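Local coordinates for glucanase (Klebsiella pneumoniae, PDB 5GY3), which probably hydrolyses internal beta-1,4-glucosidic bonds in cellulose, lichenin and cereal beta-D-glucans as a family 8 endoglucanase, at residues A41-P46 with K101-K106; A95-Q100 with R107-S112; T126-Q131 with V196-D201; P212-D217 with A252-S257. One frame throughout, in Å; residues are numbered along the deposited sequence.

Contact 1 (A41-P46 with K101-K106); sequences ANNDRP and KQWQDK
The indole of Trp103 lies between two aliphatic chains: Arg45 slides over one face, running opposite to the tryptophan side chain, with CB, CG and CD on the rings, and CG of its own neighbour Gln102 sits over the rim of the opposite face. Arg45 CD is 3.8 Å from the centroid of the five-membered ring and close to its normal, a CH-pi contact. The arginine chain is extended from CG to NE, with CG anti to the backbone N (chi1 -164°), and its guanidinium ends nearly parallel to the indole but beyond it, above Trp103 CB. At the indole edge is the backbone N of Asp44, while Trp103 NE1 gives a hydrogen bond of 2.9 Å to Asn43 OD1, tilted slightly from the ring plane and meeting the oxygen almost in line with its C=O bond. At the far end Arg45 NH2 and Asp105 OD2 form a salt bridge of 2.8 Å. Asp105 OD2 lies in the guanidinium plane, but the carboxylate stands almost perpendicular to it, and the hydrogen-bond component is weak at 124°. Asp105 OD2 also pairs with Arg107, and Arg45 NE bonds to Tyr108 OH. Asn43, with positive phi, is the C-prime residue of the Schellman motif ending helix 29-41; Asp44 N-caps helix 45-59, OD1 taking Ala47 N while OD2 forms a salt bridge with Lys8. Two helix-to-helix corners thus meet at the protein surface. The shared Asp105 carboxylate probably eases the repulsion between the two nearby guanidiniums without cancelling both charges.

Contact 2 (A95-Q100 with R107-S112); sequences ALLRAQ and RYAIAS
Leu96 and Tyr108 meet where helices 86-103 and 106-123 turn back on each other as an antiparallel helical hairpin, their local axes 7.3 Å apart and 158° from parallel in direction. The closest approaches pair CB atoms with backbone carbonyls: Tyr108 CB is 3.3 Å from Leu96 O, a carbonyl already engaged by Gln100 N within its helix, and Leu96 CB rests in turn against Tyr108 O. Ala99, Ala111 and Ser112 point toward the opposite helix, and Ala109 lies alongside.

The aromatic contact is a CH-pi one. Ala99 CB stands over one face of the Tyr108 ring, 4.0 Å from its centroid and displaced toward the CG-CD2 side. The phenol oxygen is hydrogen-bonded to Asp49, and Phe48 meets the ring edge-to-face, so helix 45-59 joins the hairpin here.

Apolar contacts fill the rest. Leu96 splits its two methyls, CD2 going to Tyr108 CD1 at 3.8 Å and CD1 to Ala111 CB, as its side chain crosses that of the tyrosine at about a right angle. Gln100 lays CB and CG against Ala109 CB before its chain bends at chi2. Further along, Ser112 OG is hydrogen-bonded back to Ala93 O, and that same oxygen lies 3.8 Å from Leu97 CD1.

Contact 3 (T126-Q131 with V196-D201); sequences TFAGRQ and VALRAD
Phe127 presses CD2, CE2 and CZ against Leu198 and Ala200, with the carbonyl carbon of Arg199 near CE2, at the tip of a beta hairpin formed by strands 124-127 and 130-133. The hairpin closes through a type I' turn from Phe127 to Arg130, with Phe127 N and Arg130 N each bonded to the other residue's carbonyl; Ala128 and Gly129, both of positive phi, occupy its corners. Strand 196-199 is the middle strand of a separate three-stranded antiparallel sheet, so the contact sets a hairpin tip against the end of a strand, near the surface and without hydrogen bonds between them.

The ring atoms divide their neighbours: CD2 meets Leu198 CD2 at 3.9 Å, CE2 comes within 3.3 Å of Leu198 O, and CZ touches Ala200 CB at 3.7 Å. Phe127 also reaches Leu146 on the adjacent strand 145-148, bridging two strands of that sheet.

At the strand end, Arg199, whose CB points away from the hairpin, grips Asp201 side-on, NE to OD1 and NH2 to OD2. Arg130 pairs with Asp176 of helix 167-183, which ties the hairpin to that helix. What remains is the turn itself: Ala128 CB lies 4.2 Å from Leu198 CD1, and Ala128 CA directs a C-H toward Ala200 O, with a carbon-to-oxygen distance of 3.4 Å.

Contact 4 (P212-D217 with A252-S257); sequences PRMSFD and AWINVS
Arg213-Met214 and Ile254-Asn255 run antiparallel as a two-stranded sheet, Met214 and Ile254 forming a hydrogen-bonded pair with N-to-O distances of 2.9 Å from Met214 N to Ile254 O and 3.1 Å from Ile254 N to Met214 O. Arg213 and Asn255 are the adjoining non-hydrogen-bonded pair, and Val256 N adds a bond to Pro212 O just past the strand.

On the face bearing Arg213 and Asn255, the guanidinium lies flat on the indole of Trp253, planes 4° apart. Arg213 CZ is 3.6 Å from the centroid of the six-membered ring, a cation-pi stack offset toward the indole rim, with Trp253 CZ2 over the centre of the guanidinium and Arg213 CD following over the same indole face as a CH-pi contact. The arginine chain reaches there extended from CG to NE. A water in the guanidinium plane accepts from Arg213 NE at 3.1 Å and from Asn255 ND2 at 2.9 Å. Asn255 OD1 meanwhile takes Ser257 N in an Asx turn, and its amide packs against Pro212 CG.

The other face is apolar: Met214 CB touches Ile254 CG2 at 3.8 Å and Val256 CG1. Met214 also touches Trp238 and Trp241 of helix 236-243, and Ile254 touches Trp241. The short sheet is thus two-sided. With the indole on one guanidinium face and a water at its edge, the arginine's charge is probably stabilised by the aromatic pi system and fixed in rotation, while both ends of the Asn255 amide are engaged.

Overall arrangement
From the N terminus, contact 1 closes the first loop, bringing the corner between helices 29-41 and 45-59 to the end of helix 86-103. Contact 2 crosses it, since 95-100 precedes 101-106 and 107-112 follows; the two touch, and both use helix 86-103. Helix 106-123 then runs directly into strand 124-127, leading to contact 3, whose centre is about 31 Å from that of contact 2. Contact 3 ties that hairpin to the sheet around 196-199 before contact 4 opens and pairs strand 213-214 with strand 254-255, closing the loop that holds helices 220-228 and 236-243. Contacts 3 and 4 approach to about 8 Å between nearest atoms, without touching; contacts 1 and 4 lie on opposite sides of the chain's centre.

Contact 1 (A41-P46 with K101-K106)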
loop_
_atom_site.group_PDB
_atom_site.type_symbol
_atom_site.label_atom_id
_atom_site.label_comp_id
_atom_site.label_asym_id
_atom_site.label_seq_id
_atom_site.Cartn_x
_atom_site.Cartn_y
_atom_site.Cartn_z
ATOM N N ALA A 41 11.882 -10.271 3.796
ATOM C CA ALA A 41 11.175 -11.520 4.062
ATOM C C ALA A 41 11.908 -12.726 3.492
ATOM O O ALA A 41 11.824 -13.829 4.045
ATOM C CB ALA A 41 9.764 -11.441 3.492
ATOM N N ASN A 42 12.622 -12.547 2.391
ATOM C CA ASN A 42 13.361 -13.642 1.781
ATOM C C ASN A 42 14.814 -13.668 2.227
ATOM O O ASN A 42 15.596 -14.467 1.712
ATOM C CB ASN A 42 13.249 -13.563 0.261
ATOM C CG ASN A 42 11.887 -14.014 -0.231
ATOM O OD1 ASN A 42 11.648 -15.204 -0.415
ATOM N ND2 ASN A 42 10.975 -13.066 -0.410
ATOM N N ASN A 43 15.174 -12.827 3.198
ATOM C CA ASN A 43 16.525 -12.767 3.752
ATOM C C ASN A 43 17.556 -12.531 2.647
ATOM O O ASN A 43 18.560 -13.238 2.525
ATOM C CB ASN A 43 16.827 -14.032 4.560
ATOM C CG ASN A 43 18.038 -13.874 5.466
ATOM O OD1 ASN A 43 18.630 -12.799 5.552
ATOM N ND2 ASN A 43 18.409 -14.954 6.148
ATOM N N ASP A 44 17.293 -11.515 1.824
ATOM C CA ASP A 44 18.094 -11.200 0.643
ATOM C C ASP A 44 18.685 -9.806 0.820
ATOM O O ASP A 44 18.224 -8.830 0.223
ATOM C CB ASP A 44 17.233 -11.307 -0.641
ATOM C CG ASP A 44 18.063 -11.242 -1.918
ATOM O OD1 ASP A 44 19.249 -10.858 -1.872
ATOM O OD2 ASP A 44 17.511 -11.562 -2.988
ATOM N N ARG A 45 19.738 -9.717 1.634
ATOM C CA ARG A 45 20.314 -8.413 1.918
ATOM C C ARG A 45 20.949 -7.752 0.696
ATOM O O ARG A 45 20.827 -6.527 0.540
ATOM C CB ARG A 45 21.330 -8.522 3.057
ATOM C CG ARG A 45 21.651 -7.165 3.632
ATOM C CD ARG A 45 22.439 -7.278 4.899
ATOM N NE ARG A 45 22.698 -5.955 5.456
ATOM C CZ ARG A 45 23.459 -5.741 6.523
ATOM N NH1 ARG A 45 24.041 -6.766 7.128
ATOM N NH2 ARG A 45 23.648 -4.505 6.969
ATOM N N PRO A 46 21.650 -8.487 -0.183
ATOM C CA PRO A 46 22.159 -7.823 -1.399
ATOM C C PRO A 46 21.062 -7.138 -2.202
ATOM O O PRO A 46 21.227 -5.974 -2.596
ATOM C CB PRO A 46 22.821 -8.973 -2.171
ATOM C CG PRO A 46 23.256 -9.904 -1.102
ATOM C CD PRO A 46 22.148 -9.875 -0.086
ATOM N N LYS A 101 15.798 -5.299 12.084
ATOM C CA LYS A 101 15.573 -6.482 12.904
ATOM C C LYS A 101 16.167 -7.716 12.250
ATOM O O LYS A 101 16.802 -8.537 12.919
ATOM C CB LYS A 101 14.080 -6.676 13.149
ATOM C CG LYS A 101 13.472 -5.614 14.038
ATOM C CD LYS A 101 11.955 -5.698 14.038
ATOM C CE LYS A 101 11.390 -5.073 15.301
ATOM N NZ LYS A 101 12.168 -3.867 15.690
ATOM N N GLN A 102 15.982 -7.851 10.938
ATOM C CA GLN A 102 16.437 -9.043 10.236
ATOM C C GLN A 102 17.954 -9.174 10.287
ATOM O O GLN A 102 18.485 -10.250 10.579
ATOM C CB GLN A 102 15.946 -9.002 8.791
ATOM C CG GLN A 102 16.445 -10.149 7.941
ATOM C CD GLN A 102 15.810 -11.470 8.322
ATOM O OE1 GLN A 102 14.653 -11.520 8.744
ATOM N NE2 GLN A 102 16.569 -12.546 8.192
ATOM N N TRP A 103 18.671 -8.087 10.000
ATOM C CA TRP A 103 20.119 -8.146 9.855
ATOM C C TRP A 103 20.870 -7.473 10.996
ATOM O O TRP A 103 22.105 -7.413 10.950
ATOM C CB TRP A 103 20.541 -7.539 8.506
ATOM C CG TRP A 103 19.972 -8.337 7.373
ATOM C CD1 TRP A 103 20.158 -9.674 7.141
ATOM C CD2 TRP A 103 19.094 -7.869 6.335
ATOM N NE1 TRP A 103 19.457 -10.062 6.020
ATOM C CE2 TRP A 103 18.795 -8.974 5.510
ATOM C CE3 TRP A 103 18.545 -6.621 6.016
ATOM C CZ2 TRP A 103 17.956 -8.875 4.395
ATOM C CZ3 TRP A 103 17.708 -6.524 4.894
ATOM C CH2 TRP A 103 17.434 -7.643 4.100
ATOM N N GLN A 104 20.160 -6.981 12.013
ATOM C CA GLN A 104 20.761 -6.442 13.235
ATOM C C GLN A 104 21.723 -5.299 12.920
ATOM O O GLN A 104 22.878 -5.287 13.344
ATOM C CB GLN A 104 21.446 -7.558 14.029
ATOM C CG GLN A 104 20.463 -8.584 14.549
ATOM C CD GLN A 104 19.576 -8.011 15.625
ATOM O OE1 GLN A 104 20.063 -7.549 16.657
ATOM N NE2 GLN A 104 18.269 -7.999 15.380
ATOM N N ASP A 105 21.225 -4.321 12.166
ATOM C CA ASP A 105 22.012 -3.169 11.748
ATOM C C ASP A 105 21.184 -1.915 11.988
ATOM O O ASP A 105 20.227 -1.655 11.249
ATOM C CB ASP A 105 22.408 -3.280 10.276
ATOM C CG ASP A 105 23.441 -2.249 9.868
ATOM O OD1 ASP A 105 23.499 -1.159 10.478
ATOM O OD2 ASP A 105 24.198 -2.538 8.925
ATOM N N LYS A 106 21.575 -1.130 13.000
ATOM C CA LYS A 106 20.822 0.060 13.394
ATOM C C LYS A 106 20.761 1.121 12.302
ATOM O O LYS A 106 19.882 1.989 12.360
ATOM C CB LYS A 106 21.430 0.677 14.653
ATOM C CG LYS A 106 22.803 1.311 14.418
ATOM C CD LYS A 106 23.340 1.956 15.694
ATOM C CE LYS A 106 24.796 2.367 15.523
ATOM N NZ LYS A 106 25.012 3.097 14.234
#

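Contact 2 (A95-Q100 with R107-S112)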
loop_
_atom_site.group_PDB
_atom_site.type_symbol
_atom_site.label_atom_id
_atom_site.label_comp_id
_atom_site.label_asym_id
_atom_site.label_seq_id
_atom_site.Cartn_x
_atom_site.Cartn_y
_atom_site.Cartn_z
ATOM N N ALA A 95 9.910 -1.202 5.492
ATOM C CA ALA A 95 10.906 -2.189 5.088
ATOM C C ALA A 95 12.244 -1.952 5.789
ATOM O O ALA A 95 12.912 -2.912 6.206
ATOM C CB ALA A 95 11.073 -2.159 3.569
ATOM N N LEU A 96 12.647 -0.684 5.927
ATOM C CA LEU A 96 13.900 -0.361 6.615
ATOM C C LEU A 96 13.852 -0.766 8.080
ATOM O O LEU A 96 14.828 -1.309 8.613
ATOM C CB LEU A 96 14.199 1.134 6.488
ATOM C CG LEU A 96 14.724 1.510 5.098
ATOM C CD1 LEU A 96 14.551 3.002 4.798
ATOM C CD2 LEU A 96 16.197 1.080 4.964
ATOM N N LEU A 97 12.732 -0.500 8.754
ATOM C CA LEU A 97 12.582 -0.951 10.134
ATOM C C LEU A 97 12.730 -2.467 10.230
ATOM O O LEU A 97 13.442 -2.990 11.101
ATOM C CB LEU A 97 11.227 -0.487 10.664
ATOM C CG LEU A 97 11.090 -0.229 12.150
ATOM C CD1 LEU A 97 12.197 0.742 12.562
ATOM C CD2 LEU A 97 9.717 0.374 12.407
ATOM N N ARG A 98 12.087 -3.196 9.317
ATOM C CA ARG A 98 12.173 -4.650 9.345
ATOM C C ARG A 98 13.571 -5.137 8.979
ATOM O O ARG A 98 14.022 -6.173 9.489
ATOM C CB ARG A 98 11.103 -5.238 8.423
ATOM C CG ARG A 98 9.694 -5.072 9.021
ATOM C CD ARG A 98 8.572 -5.085 7.976
ATOM N NE ARG A 98 8.263 -6.411 7.446
ATOM C CZ ARG A 98 7.297 -7.212 7.903
ATOM N NH1 ARG A 98 6.537 -6.847 8.923
ATOM N NH2 ARG A 98 7.079 -8.388 7.326
ATOM N N ALA A 99 14.281 -4.393 8.135
ATOM C CA ALA A 99 15.652 -4.756 7.793
ATOM C C ALA A 99 16.573 -4.668 9.005
ATOM O O ALA A 99 17.484 -5.490 9.162
ATOM C CB ALA A 99 16.163 -3.856 6.671
ATOM N N GLN A 100 16.369 -3.663 9.863
ATOM C CA GLN A 100 17.179 -3.572 11.076
ATOM C C GLN A 100 17.031 -4.827 11.919
ATOM O O GLN A 100 18.016 -5.351 12.451
ATOM C CB GLN A 100 16.783 -2.348 11.903
ATOM C CG GLN A 100 17.572 -2.231 13.216
ATOM C CD GLN A 100 16.950 -3.018 14.351
ATOM O OE1 GLN A 100 15.732 -3.021 14.516
ATOM N NE2 GLN A 100 17.784 -3.706 15.129
ATOM N N ARG A 107 21.663 1.082 11.320
ATOM C CA ARG A 107 21.637 2.090 10.261
ATOM C C ARG A 107 20.327 2.045 9.474
ATOM O O ARG A 107 19.809 3.096 9.067
ATOM C CB ARG A 107 22.854 1.906 9.350
ATOM C CG ARG A 107 24.182 2.193 10.089
ATOM C CD ARG A 107 25.428 1.829 9.273
ATOM N NE ARG A 107 25.465 0.411 8.911
ATOM C CZ ARG A 107 26.362 -0.131 8.091
ATOM N NH1 ARG A 107 27.312 0.620 7.546
ATOM N NH2 ARG A 107 26.306 -1.428 7.810
ATOM N N TYR A 108 19.749 0.857 9.290
ATOM C CA TYR A 108 18.452 0.782 8.619
ATOM C C TYR A 108 17.359 1.447 9.448
ATOM O O TYR A 108 16.455 2.089 8.896
ATOM C CB TYR A 108 18.065 -0.667 8.346
ATOM C CG TYR A 108 18.966 -1.409 7.386
ATOM C CD1 TYR A 108 19.201 -0.928 6.108
ATOM C CD2 TYR A 108 19.555 -2.612 7.757
ATOM C CE1 TYR A 108 20.013 -1.621 5.215
ATOM C CE2 TYR A 108 20.367 -3.315 6.874
ATOM C CZ TYR A 108 20.594 -2.817 5.607
ATOM O OH TYR A 108 21.400 -3.514 4.723
ATOM N N ALA A 109 17.411 1.287 10.767
ATOM C CA ALA A 109 16.404 1.897 11.628
ATOM C C ALA A 109 16.583 3.407 11.714
ATOM O O ALA A 109 15.595 4.144 11.798
ATOM C CB ALA A 109 16.456 1.270 13.018
ATOM N N ILE A 110 17.831 3.885 11.687
ATOM C CA ILE A 110 18.060 5.329 11.678
ATOM C C ILE A 110 17.505 5.943 10.401
ATOM O O ILE A 110 16.921 7.032 10.429
ATOM C CB ILE A 110 19.558 5.636 11.873
ATOM C CG1 ILE A 110 19.942 5.333 13.324
ATOM C CG2 ILE A 110 19.876 7.088 11.485
ATOM C CD1 ILE A 110 21.443 5.290 13.590
ATOM N N ALA A 111 17.628 5.231 9.273
ATOM C CA ALA A 111 17.025 5.711 8.032
ATOM C C ALA A 111 15.504 5.726 8.130
ATOM O O ALA A 111 14.854 6.694 7.709
ATOM C CB ALA A 111 17.474 4.841 6.855
ATOM N N SER A 112 14.922 4.661 8.678
ATOM C CA SER A 112 13.475 4.603 8.856
ATOM C C SER A 112 12.976 5.781 9.682
ATOM O O SER A 112 11.984 6.431 9.322
ATOM C CB SER A 112 13.091 3.278 9.520
ATOM O OG SER A 112 11.687 3.210 9.729
#

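Contact 3 (T126-Q131 with V196-D201)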
loop_
_atom_site.group_PDB
_atom_site.type_symbol
_atom_site.label_atom_id
_atom_site.label_comp_id
_atom_site.label_asym_id
_atom_site.label_seq_id
_atom_site.Cartn_x
_atom_site.Cartn_y
_atom_site.Cartn_z
ATOM N N THR A 126 -4.449 17.691 10.809
ATOM C CA THR A 126 -5.660 17.671 11.614
ATOM C C THR A 126 -6.820 18.139 10.748
ATOM O O THR A 126 -6.768 19.242 10.194
ATOM C CB THR A 126 -5.514 18.593 12.824
ATOM O OG1 THR A 126 -4.316 18.264 13.530
ATOM C CG2 THR A 126 -6.709 18.448 13.752
ATOM N N PHE A 127 -7.872 17.324 10.646
ATOM C CA PHE A 127 -8.990 17.634 9.757
ATOM C C PHE A 127 -10.214 16.847 10.204
ATOM O O PHE A 127 -10.101 15.664 10.531
ATOM C CB PHE A 127 -8.642 17.280 8.310
ATOM C CG PHE A 127 -9.504 17.965 7.276
ATOM C CD1 PHE A 127 -9.200 19.248 6.841
ATOM C CD2 PHE A 127 -10.588 17.311 6.716
ATOM C CE1 PHE A 127 -9.980 19.880 5.871
ATOM C CE2 PHE A 127 -11.368 17.927 5.750
ATOM C CZ PHE A 127 -11.059 19.221 5.324
ATOM N N ALA A 128 -11.378 17.507 10.221
ATOM C CA ALA A 128 -12.631 16.876 10.661
ATOM C C ALA A 128 -12.479 16.211 12.034
ATOM O O ALA A 128 -13.060 15.158 12.319
ATOM C CB ALA A 128 -13.133 15.876 9.613
ATOM N N GLY A 129 -11.693 16.834 12.907
ATOM C CA GLY A 129 -11.534 16.332 14.257
ATOM C C GLY A 129 -10.636 15.127 14.418
ATOM O O GLY A 129 -10.651 14.503 15.487
ATOM N N ARG A 130 -9.850 14.777 13.401
ATOM C CA ARG A 130 -9.000 13.596 13.448
ATOM C C ARG A 130 -7.652 13.893 12.802
ATOM O O ARG A 130 -7.498 14.870 12.064
ATOM C CB ARG A 130 -9.664 12.409 12.744
ATOM C CG ARG A 130 -10.867 11.905 13.520
ATOM C CD ARG A 130 -11.291 10.550 13.088
ATOM N NE ARG A 130 -12.541 10.151 13.729
ATOM C CZ ARG A 130 -12.617 9.492 14.877
ATOM N NH1 ARG A 130 -11.516 9.166 15.546
ATOM N NH2 ARG A 130 -13.812 9.159 15.362
ATOM N N GLN A 131 -6.669 13.041 13.112
ATOM C CA GLN A 131 -5.397 13.033 12.403
ATOM C C GLN A 131 -5.551 12.162 11.167
ATOM O O GLN A 131 -6.029 11.031 11.271
ATOM C CB GLN A 131 -4.270 12.485 13.280
ATOM C CG GLN A 131 -4.024 13.305 14.546
ATOM C CD GLN A 131 -3.627 14.731 14.230
ATOM O OE1 GLN A 131 -2.479 14.999 13.858
ATOM N NE2 GLN A 131 -4.575 15.660 14.370
ATOM N N VAL A 196 -11.454 8.803 -1.695
ATOM C CA VAL A 196 -12.567 9.247 -0.862
ATOM C C VAL A 196 -12.363 10.709 -0.512
ATOM O O VAL A 196 -11.291 11.090 -0.034
ATOM C CB VAL A 196 -12.668 8.404 0.425
ATOM C CG1 VAL A 196 -13.731 8.992 1.393
ATOM C CG2 VAL A 196 -12.979 6.957 0.080
ATOM N N ALA A 197 -13.392 11.528 -0.733
ATOM C CA ALA A 197 -13.351 12.927 -0.332
ATOM C C ALA A 197 -13.902 13.069 1.083
ATOM O O ALA A 197 -15.046 12.670 1.361
ATOM C CB ALA A 197 -14.152 13.792 -1.301
ATOM N N LEU A 198 -13.102 13.650 1.967
ATOM C CA LEU A 198 -13.497 13.903 3.349
ATOM C C LEU A 198 -13.757 15.396 3.502
ATOM O O LEU A 198 -12.840 16.207 3.326
ATOM C CB LEU A 198 -12.398 13.452 4.318
ATOM C CG LEU A 198 -12.549 13.875 5.784
ATOM C CD1 LEU A 198 -13.798 13.259 6.413
ATOM C CD2 LEU A 198 -11.294 13.508 6.580
ATOM N N ARG A 199 -15.004 15.761 3.804
ATOM C CA ARG A 199 -15.340 17.154 4.053
ATOM C C ARG A 199 -15.015 17.514 5.505
ATOM O O ARG A 199 -14.917 16.648 6.378
ATOM C CB ARG A 199 -16.824 17.405 3.745
ATOM C CG ARG A 199 -17.200 18.870 3.563
ATOM C CD ARG A 199 -18.622 19.010 2.996
ATOM N NE ARG A 199 -19.647 18.627 3.966
ATOM C CZ ARG A 199 -20.956 18.672 3.727
ATOM N NH1 ARG A 199 -21.401 19.069 2.540
ATOM N NH2 ARG A 199 -21.823 18.317 4.674
ATOM N N ALA A 200 -14.843 18.819 5.760
ATOM C CA ALA A 200 -14.339 19.257 7.059
ATOM C C ALA A 200 -15.305 18.984 8.204
ATOM O O ALA A 200 -14.890 19.052 9.367
ATOM C CB ALA A 200 -13.980 20.752 7.020
ATOM N N ASP A 201 -16.567 18.670 7.923
ATOM C CA ASP A 201 -17.494 18.268 8.973
ATOM C C ASP A 201 -17.525 16.764 9.185
ATOM O O ASP A 201 -18.313 16.285 10.008
ATOM C CB ASP A 201 -18.913 18.763 8.662
ATOM C CG ASP A 201 -19.516 18.092 7.433
ATOM O OD1 ASP A 201 -18.750 17.631 6.562
ATOM O OD2 ASP A 201 -20.767 18.034 7.335
#

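Contact 4 (P212-D217 with A252-S257)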
loop_
_atom_site.group_PDB
_atom_site.type_symbol
_atom_site.label_atom_id
_atom_site.label_comp_id
_atom_site.label_asym_id
_atom_site.label_seq_id
_atom_site.Cartn_x
_atom_site.Cartn_y
_atom_site.Cartn_z
ATOM N N PRO A 212 -15.524 6.049 -9.189
ATOM C CA PRO A 212 -15.830 5.699 -7.790
ATOM C C PRO A 212 -15.900 4.190 -7.594
ATOM O O PRO A 212 -16.928 3.638 -7.216
ATOM C CB PRO A 212 -17.183 6.388 -7.573
ATOM C CG PRO A 212 -17.847 6.272 -8.924
ATOM C CD PRO A 212 -16.731 6.450 -9.940
ATOM N N ARG A 213 -14.799 3.513 -7.903
ATOM C CA ARG A 213 -14.705 2.066 -7.822
ATOM C C ARG A 213 -13.850 1.665 -6.634
ATOM O O ARG A 213 -12.846 2.320 -6.337
ATOM C CB ARG A 213 -14.070 1.491 -9.090
ATOM C CG ARG A 213 -14.870 1.729 -10.354
ATOM C CD ARG A 213 -14.045 1.349 -11.570
ATOM N NE ARG A 213 -14.821 1.549 -12.795
ATOM C CZ ARG A 213 -14.376 1.233 -14.003
ATOM N NH1 ARG A 213 -13.163 0.713 -14.131
ATOM N NH2 ARG A 213 -15.139 1.440 -15.066
ATOM N N MET A 214 -14.281 0.603 -5.952
ATOM C CA MET A 214 -13.390 -0.314 -5.249
ATOM C C MET A 214 -12.634 -1.085 -6.321
ATOM O O MET A 214 -13.193 -1.988 -6.948
ATOM C CB MET A 214 -14.183 -1.270 -4.357
ATOM C CG MET A 214 -13.338 -1.904 -3.234
ATOM S SD MET A 214 -12.081 -3.002 -3.835
ATOM C CE MET A 214 -13.111 -4.217 -4.670
ATOM N N SER A 215 -11.363 -0.744 -6.541
ATOM C CA SER A 215 -10.597 -1.450 -7.569
ATOM C C SER A 215 -9.150 -1.659 -7.134
ATOM O O SER A 215 -8.907 -2.209 -6.056
ATOM C CB SER A 215 -10.679 -0.711 -8.914
ATOM O OG SER A 215 -10.065 0.558 -8.864
ATOM N N PHE A 216 -8.177 -1.282 -7.961
ATOM C CA PHE A 216 -6.818 -1.775 -7.729
ATOM C C PHE A 216 -6.119 -1.125 -6.539
ATOM O O PHE A 216 -5.154 -1.710 -6.022
ATOM C CB PHE A 216 -5.963 -1.583 -8.985
ATOM C CG PHE A 216 -6.469 -2.338 -10.171
ATOM C CD1 PHE A 216 -6.306 -3.712 -10.249
ATOM C CD2 PHE A 216 -7.119 -1.678 -11.204
ATOM C CE1 PHE A 216 -6.766 -4.419 -11.347
ATOM C CE2 PHE A 216 -7.591 -2.378 -12.307
ATOM C CZ PHE A 216 -7.416 -3.749 -12.377
ATOM N N ASP A 217 -6.555 0.062 -6.108
ATOM C CA ASP A 217 -6.048 0.626 -4.860
ATOM C C ASP A 217 -6.773 0.018 -3.664
ATOM O O ASP A 217 -6.143 -0.552 -2.759
ATOM C CB ASP A 217 -6.206 2.150 -4.842
ATOM C CG ASP A 217 -5.063 2.882 -5.539
ATOM O OD1 ASP A 217 -4.090 2.235 -5.992
ATOM O OD2 ASP A 217 -5.139 4.121 -5.613
ATOM N N ALA A 252 -13.638 -8.053 -10.438
ATOM C CA ALA A 252 -12.358 -7.429 -10.110
ATOM C C ALA A 252 -12.521 -6.027 -9.538
ATOM O O ALA A 252 -11.598 -5.533 -8.882
ATOM C CB ALA A 252 -11.459 -7.368 -11.347
ATOM N N TRP A 253 -13.641 -5.358 -9.814
ATOM C CA TRP A 253 -13.949 -4.089 -9.171
ATOM C C TRP A 253 -15.459 -3.948 -9.031
ATOM O O TRP A 253 -16.232 -4.657 -9.683
ATOM C CB TRP A 253 -13.376 -2.881 -9.939
ATOM C CG TRP A 253 -13.696 -2.802 -11.426
ATOM C CD1 TRP A 253 -12.870 -3.160 -12.460
ATOM C CD2 TRP A 253 -14.901 -2.301 -12.036
ATOM N NE1 TRP A 253 -13.490 -2.923 -13.669
ATOM C CE2 TRP A 253 -14.733 -2.396 -13.437
ATOM C CE3 TRP A 253 -16.096 -1.767 -11.538
ATOM C CZ2 TRP A 253 -15.724 -2.002 -14.338
ATOM C CZ3 TRP A 253 -17.081 -1.376 -12.439
ATOM C CH2 TRP A 253 -16.884 -1.489 -13.824
ATOM N N ILE A 254 -15.874 -3.019 -8.166
ATOM C CA ILE A 254 -17.277 -2.614 -8.092
ATOM C C ILE A 254 -17.353 -1.096 -7.997
ATOM O O ILE A 254 -16.572 -0.461 -7.282
ATOM C CB ILE A 254 -18.017 -3.288 -6.908
ATOM C CG1 ILE A 254 -19.433 -2.717 -6.771
ATOM C CG2 ILE A 254 -17.247 -3.121 -5.592
ATOM C CD1 ILE A 254 -20.331 -3.520 -5.850
ATOM N N ASN A 255 -18.263 -0.504 -8.766
ATOM C CA ASN A 255 -18.591 0.911 -8.607
ATOM C C ASN A 255 -19.483 1.038 -7.375
ATOM O O ASN A 255 -20.617 0.549 -7.370
ATOM C CB ASN A 255 -19.280 1.429 -9.867
ATOM C CG ASN A 255 -19.601 2.913 -9.801
ATOM O OD1 ASN A 255 -20.124 3.421 -8.802
ATOM N ND2 ASN A 255 -19.300 3.617 -10.883
ATOM N N VAL A 256 -18.974 1.666 -6.311
ATOM C CA VAL A 256 -19.718 1.646 -5.050
ATOM C C VAL A 256 -20.852 2.654 -5.047
ATOM O O VAL A 256 -21.711 2.604 -4.156
ATOM C CB VAL A 256 -18.796 1.874 -3.834
ATOM C CG1 VAL A 256 -17.721 0.773 -3.761
ATOM C CG2 VAL A 256 -18.160 3.250 -3.886
ATOM N N SER A 257 -20.903 3.542 -6.041
ATOM C CA SER A 257 -21.994 4.505 -6.150
ATOM C C SER A 257 -23.175 3.947 -6.932
ATOM O O SER A 257 -24.328 4.196 -6.568
ATOM C CB SER A 257 -21.502 5.792 -6.808
ATOM O OG SER A 257 -20.743 6.550 -5.885
HETATM O O HOH W 1 -17.774 2.583 -13.136
#